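Local coordinates for phage-like element PBSX protein XkdM (Bacillus subtilis, PDB 2GUJ) that is of unknown function but probably forms part of the tail tube of the phage-like element PBSX, at residues F29-E34 against F132-F137. Sequence-based numbering, arbitrary orientation.
Sequences FEANVE and FTFEDF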
ATOM      1  N   PHE B  29      -2.077   7.123 -10.260  1.00 10.00           N
ATOM      2  CA  PHE B  29      -2.611   6.982  -8.917  1.00 10.00           C
ATOM      3  C   PHE B  29      -3.464   5.728  -8.936  1.00 10.00           C
ATOM      4  O   PHE B  29      -4.025   5.375  -9.973  1.00 10.00           O
ATOM      5  CB  PHE B  29      -3.452   8.209  -8.554  1.00 18.19           C
ATOM      6  CG  PHE B  29      -4.913   8.053  -8.824  1.00 17.11           C
ATOM      7  CD1 PHE B  29      -5.727   7.392  -7.917  1.00 16.60           C
ATOM      8  CD2 PHE B  29      -5.467   8.513 -10.014  1.00 17.81           C
ATOM      9  CE1 PHE B  29      -7.074   7.182  -8.193  1.00 17.86           C
ATOM     10  CE2 PHE B  29      -6.813   8.310 -10.299  1.00 16.96           C
ATOM     11  CZ  PHE B  29      -7.622   7.637  -9.388  1.00 17.44           C
ATOM     12  N   GLU B  30      -3.550   5.045  -7.802  1.00 23.50           N
ATOM     13  CA  GLU B  30      -4.350   3.827  -7.717  1.00 24.63           C
ATOM     14  C   GLU B  30      -4.928   3.674  -6.314  1.00 23.74           C
ATOM     15  O   GLU B  30      -4.189   3.492  -5.349  1.00 23.96           O
ATOM     16  CB  GLU B  30      -3.490   2.608  -8.055  1.00 40.32           C
ATOM     17  CG  GLU B  30      -4.238   1.275  -7.987  1.00 45.95           C
ATOM     18  CD  GLU B  30      -3.307   0.072  -8.087  1.00 48.67           C
ATOM     19  OE1 GLU B  30      -2.486  -0.131  -7.159  1.00 49.64           O
ATOM     20  OE2 GLU B  30      -3.392  -0.677  -9.091  1.00 48.11           O
ATOM     21  N   ALA B  31      -6.252   3.740  -6.208  1.00 10.00           N
ATOM     22  CA  ALA B  31      -6.914   3.631  -4.916  1.00 10.00           C
ATOM     23  C   ALA B  31      -7.461   2.246  -4.664  1.00 10.00           C
ATOM     24  O   ALA B  31      -7.204   1.329  -5.428  1.00 10.00           O
ATOM     25  CB  ALA B  31      -8.029   4.661  -4.816  1.00 27.72           C
ATOM     26  N   ASN B  32      -8.255   2.120  -3.605  1.00 27.17           N
ATOM     27  CA  ASN B  32      -8.835   0.840  -3.203  1.00 30.33           C
ATOM     28  C   ASN B  32     -10.128   0.938  -2.394  1.00 31.38           C
ATOM     29  O   ASN B  32     -10.066   0.973  -1.161  1.00 33.03           O
ATOM     30  CB  ASN B  32      -7.823   0.079  -2.347  1.00 36.42           C
ATOM     31  CG  ASN B  32      -6.847  -0.720  -3.165  1.00 38.51           C
ATOM     32  OD1 ASN B  32      -7.230  -1.680  -3.834  1.00 39.86           O
ATOM     33  ND2 ASN B  32      -5.572  -0.343  -3.112  1.00 38.62           N
ATOM     34  N   VAL B  33     -11.297   0.963  -3.030  1.00 10.07           N
ATOM     35  CA  VAL B  33     -12.514   1.026  -2.218  1.00 11.64           C
ATOM     36  C   VAL B  33     -12.487  -0.086  -1.172  1.00 14.05           C
ATOM     37  O   VAL B  33     -12.303  -1.251  -1.506  1.00 13.57           O
ATOM     38  CB  VAL B  33     -13.785   0.865  -3.057  1.00 17.94           C
ATOM     39  CG1 VAL B  33     -14.190   2.205  -3.642  1.00 18.28           C
ATOM     40  CG2 VAL B  33     -13.551  -0.140  -4.167  1.00 18.74           C
ATOM     41  N   GLU B  34     -12.646   0.276   0.096  1.00 20.55           N
ATOM     42  CA  GLU B  34     -12.630  -0.715   1.159  1.00 24.48           C
ATOM     43  C   GLU B  34     -13.929  -1.486   1.230  1.00 29.25           C
ATOM     44  O   GLU B  34     -15.006  -0.891   1.306  1.00 29.78           O
ATOM     45  CB  GLU B  34     -12.397  -0.065   2.509  1.00 45.29           C
ATOM     46  CG  GLU B  34     -12.516  -1.053   3.657  1.00 46.27           C
ATOM     47  CD  GLU B  34     -12.829  -0.370   4.967  1.00 46.52           C
ATOM     48  OE1 GLU B  34     -13.976   0.118   5.113  1.00 46.13           O
ATOM     49  OE2 GLU B  34     -11.931  -0.316   5.839  1.00 45.72           O
ATOM     50  N   PHE B 132      -2.595   8.028   0.807  1.00 10.58           N
ATOM     51  CA  PHE B 132      -3.633   9.022   1.028  1.00 10.01           C
ATOM     52  C   PHE B 132      -4.917   8.288   1.284  1.00 10.00           C
ATOM     53  O   PHE B 132      -4.995   7.096   1.017  1.00 10.00           O
ATOM     54  CB  PHE B 132      -3.752   9.948  -0.186  1.00 37.61           C
ATOM     55  CG  PHE B 132      -4.384   9.307  -1.385  1.00 40.36           C
ATOM     56  CD1 PHE B 132      -5.742   9.001  -1.393  1.00 40.94           C
ATOM     57  CD2 PHE B 132      -3.625   9.014  -2.516  1.00 41.86           C
ATOM     58  CE1 PHE B 132      -6.339   8.410  -2.501  1.00 42.49           C
ATOM     59  CE2 PHE B 132      -4.217   8.419  -3.636  1.00 44.05           C
ATOM     60  CZ  PHE B 132      -5.580   8.119  -3.628  1.00 42.62           C
ATOM     61  N   THR B 133      -5.930   8.960   1.804  1.00 13.55           N
ATOM     62  CA  THR B 133      -7.158   8.232   2.059  1.00 15.95           C
ATOM     63  C   THR B 133      -8.401   9.019   1.726  1.00 17.57           C
ATOM     64  O   THR B 133      -8.835   9.890   2.487  1.00 19.51           O
ATOM     65  CB  THR B 133      -7.272   7.767   3.523  1.00 14.78           C
ATOM     66  OG1 THR B 133      -7.530   8.899   4.365  1.00 16.63           O
ATOM     67  CG2 THR B 133      -5.988   7.087   3.965  1.00 15.98           C
ATOM     68  N   PHE B 134      -8.985   8.691   0.581  1.00 10.04           N
ATOM     69  CA  PHE B 134     -10.196   9.357   0.131  1.00 10.00           C
ATOM     70  C   PHE B 134     -11.362   8.854   0.958  1.00 10.00           C
ATOM     71  O   PHE B 134     -11.258   7.812   1.583  1.00 10.00           O
ATOM     72  CB  PHE B 134     -10.441   9.057  -1.343  1.00 14.20           C
ATOM     73  CG  PHE B 134     -10.625   7.603  -1.641  1.00 13.29           C
ATOM     74  CD1 PHE B 134      -9.543   6.726  -1.626  1.00 11.98           C
ATOM     75  CD2 PHE B 134     -11.884   7.113  -1.946  1.00 11.72           C
ATOM     76  CE1 PHE B 134      -9.717   5.386  -1.914  1.00 10.36           C
ATOM     77  CE2 PHE B 134     -12.075   5.785  -2.233  1.00 10.00           C
ATOM     78  CZ  PHE B 134     -10.986   4.911  -2.219  1.00 12.32           C
ATOM     79  N   GLU B 135     -12.464   9.594   0.973  1.00 11.57           N
ATOM     80  CA  GLU B 135     -13.635   9.190   1.744  1.00 12.82           C
ATOM     81  C   GLU B 135     -14.785   8.837   0.825  1.00 12.93           C
ATOM     82  O   GLU B 135     -15.864   8.475   1.283  1.00 12.59           O
ATOM     83  CB  GLU B 135     -14.069  10.312   2.692  1.00 27.85           C
ATOM     84  CG  GLU B 135     -13.812  10.034   4.152  1.00 32.86           C
ATOM     85  CD  GLU B 135     -12.372   9.630   4.417  1.00 37.49           C
ATOM     86  OE1 GLU B 135     -12.063   8.424   4.255  1.00 36.91           O
ATOM     87  OE2 GLU B 135     -11.555  10.516   4.783  1.00 38.49           O
ATOM     88  N   ASP B 136     -14.557   8.964  -0.475  1.00 19.75           N
ATOM     89  CA  ASP B 136     -15.578   8.635  -1.456  1.00 18.78           C
ATOM     90  C   ASP B 136     -14.983   8.804  -2.847  1.00 17.76           C
ATOM     91  O   ASP B 136     -14.121   9.656  -3.059  1.00 19.23           O
ATOM     92  CB  ASP B 136     -16.791   9.542  -1.290  1.00 11.19           C
ATOM     93  CG  ASP B 136     -17.926   9.131  -2.174  1.00 12.23           C
ATOM     94  OD1 ASP B 136     -17.645   8.753  -3.323  1.00 12.68           O
ATOM     95  OD2 ASP B 136     -19.094   9.183  -1.745  1.00 12.22           O
ATOM     96  N   PHE B 137     -15.441   7.983  -3.784  1.00 10.00           N
ATOM     97  CA  PHE B 137     -14.948   8.012  -5.149  1.00 10.00           C
ATOM     98  C   PHE B 137     -16.114   8.198  -6.102  1.00 10.16           C
ATOM     99  O   PHE B 137     -17.260   8.044  -5.699  1.00 10.23           O
ATOM    100  CB  PHE B 137     -14.214   6.712  -5.434  1.00 20.80           C
ATOM    101  CG  PHE B 137     -15.007   5.718  -6.216  1.00 20.72           C
ATOM    102  CD1 PHE B 137     -14.911   5.689  -7.599  1.00 20.55           C
ATOM    103  CD2 PHE B 137     -15.820   4.793  -5.578  1.00 21.29           C
ATOM    104  CE1 PHE B 137     -15.603   4.748  -8.345  1.00 20.65           C
ATOM    105  CE2 PHE B 137     -16.518   3.848  -6.315  1.00 21.45           C
ATOM    106  CZ  PHE B 137     -16.406   3.827  -7.705  1.00 20.96           C
TER
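Four phenylalanine rings and two small aliphatic side chains meet where the end of strand 21-33 faces F132-F137, with no hydrogen bond between the two segments. F134 carries the largest share of the contact: its CG takes the crowded position between the backbone N and the carbonyl carbon (chi1 61°), its CB points toward the strand, and the far atoms CE1 and CZ do the touching. CE1 lies 3.4 Å from A31 CB, the methyl meeting the ring obliquely. The rim of the same ring abuts the strand backbone, since N32 N lies near the ring plane 4.0 Å from F134 CE1, and V33 N comes equally near its CZ. On one side of A31, the F132 ring turns its tip inward, CZ lying 4.4 Å from A31 CB. F29 adds its CD1, which lies near the plane of the F132 ring at its edge, 4.4 Å from F132 CZ.

Such packing exemplifies how an antiparallel sheet, consistent with the barrel-like fold of the phage tail tube family, is filled in its buried core: strand 21-33 pairs with 57-63, which pairs with 129-132, and the chain then passes through F134 to strand 136-138, which pairs with 103-109. L106 of that last partner touches F29, F134 and F137, while I9 packs on A31 and F137.

At the other end, V33 and F137 cross obliquely. V33 CG1, anti to the carbonyl carbon, approaches one flank of the F137 ring, 3.6 Å from CD2, with CE2 next nearest. CB of D136 points away from F29-E34, and its OD2 forms a salt bridge with R46.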